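N-glycosylase/DNA lyase (Methanocaldococcus jannaschii, PDB 3FHF) belongs, as an N-glycosylase/DNA lyase, to the helix-hairpin-helix superfamily of DNA glycosylases, with a fold of helices joined by loops and no strands. Local coordinates at residues D27-E32 against L200-W205; E42-E47 against D111-F116; E83-L88 against K95-I100; V121-L126 against H140-V145. All coordinates share one frame; numbering follows the deposited sequence. Where two conformers were deposited one is given.

Interaction 1 of 4, residues D27-E32 against L200-W205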
# COMPACT_ATOMS: atom_id res chain seq x y z
N ASP A 27 1.21 -4.12 15.43
CA ASP A 27 2.15 -3.08 15.84
C ASP A 27 3.57 -3.41 15.40
O ASP A 27 4.31 -2.51 15.01
CB ASP A 27 2.11 -2.87 17.36
CG ASP A 27 0.89 -2.09 17.83
OD1 ASP A 27 0.15 -1.55 16.97
OD2 ASP A 27 0.66 -2.01 19.06
N LYS A 28 3.95 -4.68 15.47
CA LYS A 28 5.28 -5.10 15.07
C LYS A 28 5.49 -4.85 13.57
O LYS A 28 6.56 -4.41 13.15
CB LYS A 28 5.50 -6.59 15.35
CG LYS A 28 6.87 -7.12 14.93
CD LYS A 28 7.99 -6.41 15.67
CE LYS A 28 9.34 -7.11 15.48
NZ LYS A 28 9.80 -7.18 14.06
N ARG A 29 4.48 -5.15 12.77
CA ARG A 29 4.56 -4.93 11.33
C ARG A 29 4.72 -3.43 11.07
O ARG A 29 5.50 -3.01 10.21
CB ARG A 29 3.30 -5.46 10.63
CG ARG A 29 3.36 -5.39 9.11
CD ARG A 29 4.32 -6.42 8.50
NE ARG A 29 3.83 -7.78 8.68
CZ ARG A 29 4.15 -8.57 9.71
NH1 ARG A 29 4.98 -8.13 10.64
NH2 ARG A 29 3.63 -9.78 9.81
N ILE A 30 3.97 -2.63 11.81
CA ILE A 30 4.03 -1.18 11.66
C ILE A 30 5.46 -0.70 12.00
O ILE A 30 6.03 0.13 11.30
CB ILE A 30 3.02 -0.47 12.60
CG1 ILE A 30 1.58 -0.71 12.09
CG2 ILE A 30 3.31 1.03 12.68
CD1 ILE A 30 1.30 -0.13 10.72
N GLN A 31 6.02 -1.25 13.07
CA GLN A 31 7.37 -0.87 13.45
C GLN A 31 8.37 -1.24 12.35
O GLN A 31 9.32 -0.51 12.11
CB GLN A 31 7.77 -1.54 14.77
CG GLN A 31 7.11 -0.88 15.97
CD GLN A 31 7.15 0.65 15.87
OE1 GLN A 31 6.15 1.29 15.54
NE2 GLN A 31 8.31 1.23 16.16
N GLU A 32 8.14 -2.36 11.69
CA GLU A 32 9.03 -2.76 10.60
C GLU A 32 8.98 -1.72 9.47
O GLU A 32 10.00 -1.43 8.85
CB GLU A 32 8.64 -4.16 10.10
CG GLU A 32 8.66 -5.19 11.22
CD GLU A 32 8.29 -6.61 10.78
OE1 GLU A 32 7.62 -6.76 9.75
OE2 GLU A 32 8.67 -7.56 11.50
N LEU A 200 -4.92 1.13 10.49
CA LEU A 200 -6.28 0.74 10.15
C LEU A 200 -6.29 -0.23 8.99
O LEU A 200 -7.05 -1.19 8.98
CB LEU A 200 -7.12 1.98 9.78
CG LEU A 200 -8.60 1.71 9.48
CD1 LEU A 200 -9.29 1.29 10.76
CD2 LEU A 200 -9.27 2.96 8.90
N ASP A 201 -5.44 0.03 8.00
CA ASP A 201 -5.35 -0.81 6.82
C ASP A 201 -5.08 -2.27 7.18
O ASP A 201 -5.69 -3.17 6.60
CB ASP A 201 -4.24 -0.30 5.89
CG ASP A 201 -4.04 -1.20 4.69
OD1 ASP A 201 -3.14 -2.08 4.74
OD2 ASP A 201 -4.79 -1.05 3.70
N LEU A 202 -4.17 -2.49 8.12
CA LEU A 202 -3.85 -3.85 8.55
C LEU A 202 -4.97 -4.48 9.38
O LEU A 202 -5.22 -5.68 9.27
CB LEU A 202 -2.52 -3.87 9.32
CG LEU A 202 -1.30 -3.43 8.48
CD1 LEU A 202 -0.01 -3.50 9.31
CD2 LEU A 202 -1.18 -4.34 7.25
N TYR A 203 -5.67 -3.69 10.19
CA TYR A 203 -6.78 -4.23 10.97
C TYR A 203 -7.88 -4.67 10.02
O TYR A 203 -8.49 -5.72 10.20
CB TYR A 203 -7.35 -3.20 11.96
CG TYR A 203 -6.58 -3.13 13.26
CD1 TYR A 203 -5.40 -2.38 13.36
CD2 TYR A 203 -7.02 -3.82 14.39
CE1 TYR A 203 -4.69 -2.32 14.56
CE2 TYR A 203 -6.31 -3.77 15.59
CZ TYR A 203 -5.15 -3.02 15.66
OH TYR A 203 -4.45 -2.97 16.84
N ILE A 204 -8.13 -3.86 8.99
CA ILE A 204 -9.15 -4.20 8.01
C ILE A 204 -8.79 -5.47 7.25
O ILE A 204 -9.63 -6.35 7.05
CB ILE A 204 -9.37 -3.03 7.03
CG1 ILE A 204 -10.02 -1.86 7.78
CG2 ILE A 204 -10.23 -3.48 5.85
CD1 ILE A 204 -10.32 -0.64 6.93
N TRP A 205 -7.53 -5.59 6.82
CA TRP A 205 -7.11 -6.79 6.11
C TRP A 205 -7.20 -8.00 7.03
O TRP A 205 -7.60 -9.08 6.61
CB TRP A 205 -5.68 -6.66 5.56
CG TRP A 205 -5.64 -6.15 4.15
CD1 TRP A 205 -5.23 -4.91 3.73
CD2 TRP A 205 -6.05 -6.85 2.97
NE1 TRP A 205 -5.37 -4.80 2.37
CE2 TRP A 205 -5.86 -5.98 1.88
CE3 TRP A 205 -6.55 -8.13 2.73
CZ2 TRP A 205 -6.16 -6.35 0.56
CZ3 TRP A 205 -6.85 -8.50 1.42
CH2 TRP A 205 -6.65 -7.61 0.35
O HOH W 1 -2.63 -1.07 16.71
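Ile30 and Leu202 mark the closest backbone approach of the two helical segments, with 8.9 Å between Ile30 CA and Leu202 CA, a spacing that side chains must bridge. This is plain helix-on-helix packing within the all-helical fold, setting helix 22-34, near the N terminus, against helix 197-209, near the C terminus. Leucine suits its place: CD1 of Leu202 reaches between two neighbours on the facing helix, 3.9 Å from Ile30 CD1 and equally 3.9 Å from Arg29 CG. Ile30 and Leu202 run alongside one another in opposing senses, whereas Arg29 lies across Leu202 at about a right angle. Leu202 also touches Ile26 and Phe33, so a row of apolar groups on helix 22-34 receives it.

Arg29 serves twice. Its methylene groups supply apolar surface; CG lies anti to the backbone N (chi1 -175°), and bends at chi2 and chi3 then turn the guanidinium aside, where NH2 bonds Val212 O in the C-terminal tail. Arg29 NH1 makes a salt bridge to Glu32 OE1, its hydrogen bond of 3.1 Å weak. The other oxygen, Glu32 OE2, takes Lys28 NZ at 2.8 Å on its anti lone pair, so one carboxylate joins two cations, three and four residues back along the helix, in a salt-bridge network.

At one flank of the apolar patch, polar tips meet through solvent. Asp27, whose OD2 pairs with Lys23, receives a water's hydrogen bond on OD1 at 2.8 Å; that water lies in the Tyr203 ring plane, 2.6 Å from Tyr203 OH.

Interaction 2 of 4, residues E42-E47 against D111-F116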
# COMPACT_ATOMS: atom_id res chain seq x y z
N GLU A 42 18.62 2.11 -1.68
CA GLU A 42 18.45 0.85 -2.39
C GLU A 42 17.29 0.05 -1.81
O GLU A 42 16.48 -0.51 -2.55
CB GLU A 42 19.74 0.03 -2.33
CG GLU A 42 20.98 0.76 -2.84
CD GLU A 42 21.33 1.97 -1.98
OE1 GLU A 42 21.48 1.80 -0.76
OE2 GLU A 42 21.45 3.08 -2.53
N GLU A 43 17.21 0.01 -0.48
CA GLU A 43 16.15 -0.72 0.21
C GLU A 43 14.79 -0.12 -0.11
O GLU A 43 13.81 -0.83 -0.30
CB GLU A 43 16.39 -0.69 1.72
CG GLU A 43 17.58 -1.52 2.17
CD GLU A 43 17.35 -3.00 1.97
OE1 GLU A 43 16.50 -3.58 2.68
OE2 GLU A 43 18.02 -3.60 1.10
N TRP A 44 14.73 1.21 -0.15
CA TRP A 44 13.49 1.90 -0.47
C TRP A 44 13.06 1.61 -1.91
O TRP A 44 11.87 1.41 -2.18
CB TRP A 44 13.64 3.40 -0.26
CG TRP A 44 13.57 3.85 1.17
CD1 TRP A 44 14.30 3.38 2.22
CD2 TRP A 44 12.76 4.91 1.69
NE1 TRP A 44 13.99 4.08 3.37
CE2 TRP A 44 13.05 5.03 3.06
CE3 TRP A 44 11.81 5.77 1.12
CZ2 TRP A 44 12.43 5.97 3.88
CZ3 TRP A 44 11.20 6.72 1.94
CH2 TRP A 44 11.51 6.81 3.31
N PHE A 45 14.02 1.60 -2.83
CA PHE A 45 13.69 1.33 -4.24
C PHE A 45 13.10 -0.06 -4.42
O PHE A 45 12.23 -0.28 -5.28
CB PHE A 45 14.92 1.47 -5.14
CG PHE A 45 14.59 1.41 -6.61
CD1 PHE A 45 13.92 2.46 -7.22
CD2 PHE A 45 14.88 0.28 -7.36
CE1 PHE A 45 13.53 2.39 -8.56
CE2 PHE A 45 14.50 0.19 -8.70
CZ PHE A 45 13.83 1.25 -9.31
N LYS A 46 13.58 -1.02 -3.62
CA LYS A 46 13.06 -2.38 -3.70
C LYS A 46 11.60 -2.42 -3.25
O LYS A 46 10.81 -3.19 -3.77
CB LYS A 46 13.87 -3.34 -2.80
CG LYS A 46 15.07 -4.00 -3.46
CD LYS A 46 16.22 -3.04 -3.64
CE LYS A 46 17.53 -3.79 -3.86
NZ LYS A 46 18.70 -2.88 -3.92
N GLU A 47 11.26 -1.60 -2.26
CA GLU A 47 9.87 -1.55 -1.79
C GLU A 47 8.98 -0.89 -2.82
O GLU A 47 7.81 -1.23 -2.95
CB GLU A 47 9.76 -0.80 -0.46
CG GLU A 47 10.24 -1.59 0.72
CD GLU A 47 9.49 -2.90 0.89
OE1 GLU A 47 8.26 -2.86 1.14
OE2 GLU A 47 10.12 -3.96 0.78
N ASP A 111 15.94 9.77 -0.64
CA ASP A 111 16.33 11.18 -0.56
C ASP A 111 15.29 12.08 -1.22
O ASP A 111 15.01 13.17 -0.73
CB ASP A 111 17.69 11.40 -1.24
CG ASP A 111 18.78 10.55 -0.63
OD1 ASP A 111 18.79 10.40 0.61
OD2 ASP A 111 19.62 10.04 -1.39
N ILE A 112 14.72 11.63 -2.33
CA ILE A 112 13.70 12.41 -3.02
C ILE A 112 12.44 12.53 -2.16
O ILE A 112 11.94 13.63 -1.93
CB ILE A 112 13.29 11.74 -4.36
CG1 ILE A 112 14.46 11.75 -5.34
CG2 ILE A 112 12.08 12.47 -4.95
CD1 ILE A 112 14.23 10.88 -6.58
N VAL A 113 11.93 11.39 -1.70
CA VAL A 113 10.73 11.38 -0.87
C VAL A 113 10.86 12.21 0.41
O VAL A 113 9.94 12.94 0.78
CB VAL A 113 10.31 9.92 -0.51
CG1 VAL A 113 9.26 9.91 0.59
CG2 VAL A 113 9.75 9.23 -1.75
N GLU A 114 11.99 12.09 1.10
CA GLU A 114 12.18 12.84 2.34
C GLU A 114 12.40 14.33 2.13
O GLU A 114 12.29 15.12 3.07
CB GLU A 114 13.33 12.24 3.15
CG GLU A 114 13.14 10.78 3.49
CD GLU A 114 14.07 10.31 4.60
OE1 GLU A 114 15.29 10.58 4.53
OE2 GLU A 114 13.57 9.66 5.55
N SER A 115 12.70 14.74 0.90
CA SER A 115 12.94 16.15 0.62
C SER A 115 11.64 16.95 0.66
O SER A 115 11.66 18.14 0.95
CB SER A 115 13.60 16.32 -0.76
OG SER A 115 12.66 16.11 -1.81
N PHE A 116 10.52 16.29 0.39
CA PHE A 116 9.23 16.97 0.39
C PHE A 116 8.75 17.37 1.78
O PHE A 116 9.14 16.78 2.79
CB PHE A 116 8.18 16.10 -0.30
CG PHE A 116 8.38 15.97 -1.78
CD1 PHE A 116 8.11 17.04 -2.63
CD2 PHE A 116 8.91 14.80 -2.32
CE1 PHE A 116 8.37 16.95 -4.00
CE2 PHE A 116 9.17 14.70 -3.68
CZ PHE A 116 8.90 15.78 -4.52
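The Trp44 indole meets Val113 at its edge: CG1 of Val113 lies near the ring plane, 4.0 Å from Trp44 CZ3. Glu114 arrives obliquely beside the same six-membered ring, with OE2 4.2 Å from Trp44 CH2 and the carboxylate plane turned 70° from the indole. Outside the two segments, Phe36 makes an edge-to-face pair with Trp44. A second ring, that of Phe116, has Ser115 OG over one face, 4.0 Å above the plane and offset toward the rim.

Trp44 CA and Asp111 CA, the nearest such pair, are 9.7 Å apart; tryptophan is long enough to reach Val113 and Glu114 across this gap while keeping one polar atom. That atom, NE1, is satisfied by Phe36 O. Val113 offers a compact branched surface, which also packs on Phe141 and Leu142 of helix 135-144. Glu114 closes the margin, its extended chain carrying OE2 to a salt bridge with Lys37. Farther along, Ser115 OG folds back to Ile112 O at 2.6 Å, and this carbonyl also accepts Ser115 N. The whole is a buried interhelical contact in a helix-hairpin-helix glycosylase fold, in which an aromatic side chain of helix 41-54 sets its ring edge against helix 109-115.

Interaction 3 of 4, residues E83-L88 against K95-I100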
# COMPACT_ATOMS: atom_id res chain seq x y z
N GLU A 83 12.34 -11.50 -18.02
CA GLU A 83 12.43 -12.96 -18.01
C GLU A 83 12.17 -13.54 -16.63
O GLU A 83 11.44 -14.52 -16.49
CB GLU A 83 13.82 -13.39 -18.50
CG GLU A 83 13.94 -14.88 -18.72
CD GLU A 83 13.06 -15.37 -19.85
OE1 GLU A 83 13.31 -14.97 -21.00
OE2 GLU A 83 12.12 -16.15 -19.58
N LYS A 84 12.77 -12.95 -15.60
CA LYS A 84 12.57 -13.46 -14.25
C LYS A 84 11.13 -13.28 -13.79
O LYS A 84 10.57 -14.15 -13.14
CB LYS A 84 13.53 -12.78 -13.27
CG LYS A 84 14.97 -13.15 -13.51
CD LYS A 84 15.88 -12.62 -12.42
CE LYS A 84 17.32 -13.05 -12.65
NZ LYS A 84 18.21 -12.61 -11.55
N LEU A 85 10.53 -12.15 -14.15
CA LEU A 85 9.16 -11.87 -13.76
C LEU A 85 8.20 -12.86 -14.42
O LEU A 85 7.24 -13.33 -13.79
CB LEU A 85 8.78 -10.43 -14.12
CG LEU A 85 9.54 -9.34 -13.35
CD1 LEU A 85 9.07 -7.96 -13.81
CD2 LEU A 85 9.31 -9.50 -11.85
N LYS A 86 8.45 -13.18 -15.68
CA LYS A 86 7.59 -14.12 -16.40
C LYS A 86 7.69 -15.50 -15.75
O LYS A 86 6.67 -16.15 -15.51
CB LYS A 86 8.01 -14.22 -17.86
CG LYS A 86 7.15 -15.18 -18.67
CD LYS A 86 7.66 -15.33 -20.09
CE LYS A 86 6.81 -16.33 -20.87
NZ LYS A 86 7.34 -16.56 -22.24
N ASN A 87 8.91 -15.93 -15.47
CA ASN A 87 9.15 -17.23 -14.86
C ASN A 87 8.74 -17.30 -13.39
O ASN A 87 8.51 -18.39 -12.86
CB ASN A 87 10.63 -17.61 -15.00
CG ASN A 87 11.02 -17.92 -16.43
OD1 ASN A 87 10.38 -18.73 -17.10
ND2 ASN A 87 12.08 -17.27 -16.91
N LEU A 88 8.64 -16.15 -12.74
CA LEU A 88 8.25 -16.13 -11.34
C LEU A 88 6.74 -16.15 -11.15
O LEU A 88 6.25 -16.19 -10.02
CB LEU A 88 8.88 -14.93 -10.63
CG LEU A 88 10.38 -15.08 -10.37
CD1 LEU A 88 10.98 -13.79 -9.85
CD2 LEU A 88 10.60 -16.21 -9.37
N LYS A 95 5.03 -5.30 -18.91
CA LYS A 95 4.77 -3.93 -18.45
C LYS A 95 5.49 -3.57 -17.15
O LYS A 95 6.10 -2.50 -17.05
CB LYS A 95 3.27 -3.71 -18.23
CG LYS A 95 2.44 -3.57 -19.49
CD LYS A 95 0.99 -3.29 -19.12
CE LYS A 95 0.10 -3.19 -20.34
NZ LYS A 95 -1.32 -2.95 -19.95
N ARG A 96 5.43 -4.47 -16.17
CA ARG A 96 6.07 -4.22 -14.88
C ARG A 96 7.59 -4.07 -15.01
O ARG A 96 8.20 -3.24 -14.34
CB ARG A 96 5.72 -5.32 -13.88
CG ARG A 96 4.21 -5.52 -13.69
CD ARG A 96 3.49 -4.20 -13.37
NE ARG A 96 2.05 -4.33 -13.55
CZ ARG A 96 1.23 -4.94 -12.69
NH1 ARG A 96 1.71 -5.46 -11.57
NH2 ARG A 96 -0.06 -5.05 -12.97
N ALA A 97 8.19 -4.88 -15.87
CA ALA A 97 9.64 -4.82 -16.08
C ALA A 97 10.02 -3.45 -16.65
O ALA A 97 11.06 -2.88 -16.30
CB ALA A 97 10.08 -5.92 -17.04
N GLU A 98 9.17 -2.93 -17.53
CA GLU A 98 9.42 -1.62 -18.13
C GLU A 98 9.27 -0.51 -17.09
O GLU A 98 10.13 0.37 -16.99
CB GLU A 98 8.45 -1.38 -19.29
CG GLU A 98 8.40 0.06 -19.74
CD GLU A 98 7.48 0.27 -20.93
OE1 GLU A 98 6.40 -0.37 -20.97
OE2 GLU A 98 7.82 1.10 -21.80
N TYR A 99 8.19 -0.54 -16.31
CA TYR A 99 7.98 0.47 -15.28
C TYR A 99 9.16 0.53 -14.32
O TYR A 99 9.66 1.62 -13.99
CB TYR A 99 6.72 0.17 -14.47
CG TYR A 99 5.42 0.17 -15.25
CD1 TYR A 99 5.24 1.00 -16.36
CD2 TYR A 99 4.34 -0.61 -14.83
CE1 TYR A 99 4.02 1.04 -17.04
CE2 TYR A 99 3.12 -0.58 -15.51
CZ TYR A 99 2.97 0.25 -16.61
OH TYR A 99 1.76 0.28 -17.27
N ILE A 100 9.60 -0.64 -13.88
CA ILE A 100 10.72 -0.73 -12.95
C ILE A 100 11.99 -0.11 -13.50
O ILE A 100 12.65 0.69 -12.82
CB ILE A 100 10.98 -2.20 -12.55
CG1 ILE A 100 9.81 -2.72 -11.72
CG2 ILE A 100 12.29 -2.31 -11.77
CD1 ILE A 100 9.86 -4.20 -11.40
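Leu85 and Ala97 make a buried apolar contact between two helices that follow each other closely in the chain, 78-87 and 93-103, its centre about 20 Å from the centre of the chain. The backbones come near, with 7.4 Å between Leu85 CA and Ala97 CA, and a small residue suits such a place. Leu85 CD1 can settle on the backbone itself, 3.8 Å from Ala97 N, as well as 4.0 Å from Ala97 CB. With chi2 at 180° this methyl is carried as far from Leu85 CA as the side chain allows, which is how it spans the remaining distance. Arg96 contributes its CB, 4.3 Å from the same Leu85 CD1.

The pair forms a helix-loop-helix unit of the all-helical glycosylase fold, closed over a loop of a few residues and set upon helices 41-54 and 59-69: Leu85 also packs on Leu53, Ile65 and Ile69. Beyond CB, the chain of buried Arg96 runs past Ile52 and Leu53, so that NH1 can bond Ala55 O. On the outer side of helix 78-87, a weak bond of 2.9 Å runs from Asn87 ND2 to Glu83 OE2, one turn back, bent to 128° at the hydrogen.

Interaction 4 of 4, residues V121-L126 against H140-V145; sequences VAREFL and HFLRNV
Leu142 reaches toward Leu126 and Arg123 across the two helices of the helix-hairpin-helix motif, 119-129 and 135-144, joined by a short hairpin. The segment axes pass 10.8 Å apart at 132°, roughly midway between perpendicular and antiparallel. Leu142 CB starts toward the opposite helix, and chi1 of -68°, with CG anti to the carbonyl carbon, keeps the chain on that course. CG comes within 3.9 Å of Leu126 CD1. There the chain forks: CD1 rests against the facing helix at 3.8 Å from Arg123 CB, while CD2 stays 4.0 Å from Leu126 CD1. The two leucines thus meet tip to tip, a place that suits leucine because its forked end offers two methyls.

Leu126 CD1 also touches the edge of the Phe141 ring, near its plane and 3.7 Å from CD2, the two side chains crossing at about a right angle. Arg123 gives only its inner chain to this core; its NH1 pairs with Glu183 and bonds Ser139 OG.

Away from the contact, Arg143 grips Asn144 side-on, both nitrogens on one oxygen: NE reaches OD1 at 2.8 Å and NH2 adds a second bond, all close to the guanidinium plane. With the ND2 bond to the terminal carboxylate of Lys214, this should hold the amide in one orientation. Between 121-126 and 140-145 no hydrogen bond forms; apolar packing joins them, with Arg123 to Ser139 a polar link beside it.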
# COMPACT_ATOMS: atom_id res chain seq x y z
N VAL A 121 2.42 15.53 -0.31
CA VAL A 121 3.06 16.16 -1.45
C VAL A 121 3.98 15.16 -2.14
O VAL A 121 4.12 15.17 -3.37
CB VAL A 121 3.87 17.40 -1.00
CG1 VAL A 121 4.80 17.85 -2.09
CG2 VAL A 121 2.91 18.53 -0.63
N ALA A 122 4.61 14.29 -1.36
CA ALA A 122 5.52 13.29 -1.92
C ALA A 122 4.69 12.33 -2.79
O ALA A 122 5.12 11.92 -3.87
CB ALA A 122 6.20 12.51 -0.79
N ARG A 123 3.49 12.00 -2.31
CA ARG A 123 2.60 11.11 -3.05
C ARG A 123 2.30 11.69 -4.43
O ARG A 123 2.28 10.97 -5.43
CB ARG A 123 1.29 10.91 -2.29
CG ARG A 123 0.30 9.99 -3.02
CD ARG A 123 -0.80 9.47 -2.12
NE ARG A 123 -1.59 10.54 -1.53
CZ ARG A 123 -2.54 10.35 -0.62
NH1 ARG A 123 -2.83 9.12 -0.19
NH2 ARG A 123 -3.18 11.39 -0.11
N GLU A 124 2.07 13.00 -4.47
CA GLU A 124 1.78 13.70 -5.73
C GLU A 124 2.93 13.49 -6.72
O GLU A 124 2.71 13.27 -7.91
CB GLU A 124 1.60 15.20 -5.49
CG GLU A 124 0.34 15.61 -4.73
CD GLU A 124 0.28 17.11 -4.45
OE1 GLU A 124 0.71 17.88 -5.33
OE2 GLU A 124 -0.21 17.52 -3.37
N PHE A 125 4.16 13.57 -6.22
CA PHE A 125 5.31 13.37 -7.09
C PHE A 125 5.38 11.94 -7.61
O PHE A 125 5.67 11.72 -8.80
CB PHE A 125 6.61 13.70 -6.35
CG PHE A 125 7.81 12.99 -6.90
CD1 PHE A 125 8.28 11.83 -6.29
CD2 PHE A 125 8.41 13.42 -8.08
CE1 PHE A 125 9.34 11.11 -6.84
CE2 PHE A 125 9.47 12.71 -8.64
CZ PHE A 125 9.94 11.55 -8.02
N LEU A 126 5.13 10.98 -6.73
CA LEU A 126 5.18 9.57 -7.12
C LEU A 126 4.18 9.27 -8.23
O LEU A 126 4.51 8.64 -9.24
CB LEU A 126 4.92 8.67 -5.90
CG LEU A 126 5.99 8.71 -4.81
CD1 LEU A 126 5.48 8.01 -3.55
CD2 LEU A 126 7.27 8.05 -5.32
N HIS A 140 0.47 2.92 -0.91
CA HIS A 140 0.93 1.62 -0.43
C HIS A 140 2.43 1.72 -0.13
O HIS A 140 2.89 1.30 0.94
CB HIS A 140 0.64 0.57 -1.50
CG HIS A 140 0.87 -0.84 -1.05
ND1 HIS A 140 0.85 -1.91 -1.92
CD2 HIS A 140 1.09 -1.36 0.18
CE1 HIS A 140 1.06 -3.03 -1.25
NE2 HIS A 140 1.20 -2.72 0.03
N PHE A 141 3.17 2.29 -1.07
CA PHE A 141 4.61 2.46 -0.93
C PHE A 141 4.96 3.32 0.29
O PHE A 141 5.78 2.93 1.12
CB PHE A 141 5.18 3.10 -2.20
CG PHE A 141 6.61 3.57 -2.06
CD1 PHE A 141 7.64 2.66 -1.86
CD2 PHE A 141 6.91 4.93 -2.10
CE1 PHE A 141 8.96 3.10 -1.70
CE2 PHE A 141 8.24 5.38 -1.94
CZ PHE A 141 9.26 4.46 -1.75
N LEU A 142 4.33 4.48 0.41
CA LEU A 142 4.60 5.38 1.52
C LEU A 142 4.28 4.73 2.87
O LEU A 142 5.01 4.92 3.86
CB LEU A 142 3.82 6.68 1.34
CG LEU A 142 4.32 7.53 0.16
CD1 LEU A 142 3.39 8.70 -0.05
CD2 LEU A 142 5.75 8.01 0.42
N ARG A 143 3.19 3.96 2.92
CA ARG A 143 2.82 3.26 4.15
C ARG A 143 3.93 2.25 4.48
O ARG A 143 4.41 2.17 5.63
CB ARG A 143 1.49 2.51 3.95
CG ARG A 143 0.77 2.04 5.25
CD ARG A 143 1.47 0.84 5.90
NE ARG A 143 1.47 -0.33 5.02
CZ ARG A 143 0.43 -1.14 4.85
NH1 ARG A 143 -0.70 -0.91 5.51
NH2 ARG A 143 0.51 -2.16 4.02
N ASN A 144 4.35 1.49 3.48
CA ASN A 144 5.36 0.47 3.68
C ASN A 144 6.76 0.97 4.07
O ASN A 144 7.58 0.19 4.56
CB ASN A 144 5.41 -0.46 2.46
CG ASN A 144 4.24 -1.44 2.44
OD1 ASN A 144 3.27 -1.26 3.16
ND2 ASN A 144 4.34 -2.48 1.63
N VAL A 145 7.02 2.26 3.88
CA VAL A 145 8.30 2.81 4.28
C VAL A 145 8.17 3.72 5.49
O VAL A 145 9.06 4.51 5.77
CB VAL A 145 9.02 3.55 3.11
CG1 VAL A 145 9.29 2.57 1.97
CG2 VAL A 145 8.21 4.75 2.64

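From the N terminus, helix 22-34 opens the longest loop, which interaction 1 closes only at helix 197-209, so the other three contacts all nest within it. Helix 41-54 then opens the loop of interaction 2; interaction 3 closes its own short loop inside that one before helix 109-115 completes it. Interaction 4 follows interaction 2 in series, and no loops cross. Interactions 2 and 4 lie 9 Å apart between centres and share a core, Phe116 and Ile112 packing on Phe125. Interaction 3 touches interaction 2 where Phe45 meets Ile100. A salt bridge from Arg143 NH1 to Asp201 OD1 ties the helix-hairpin-helix motif to the C-terminal helix of interaction 1.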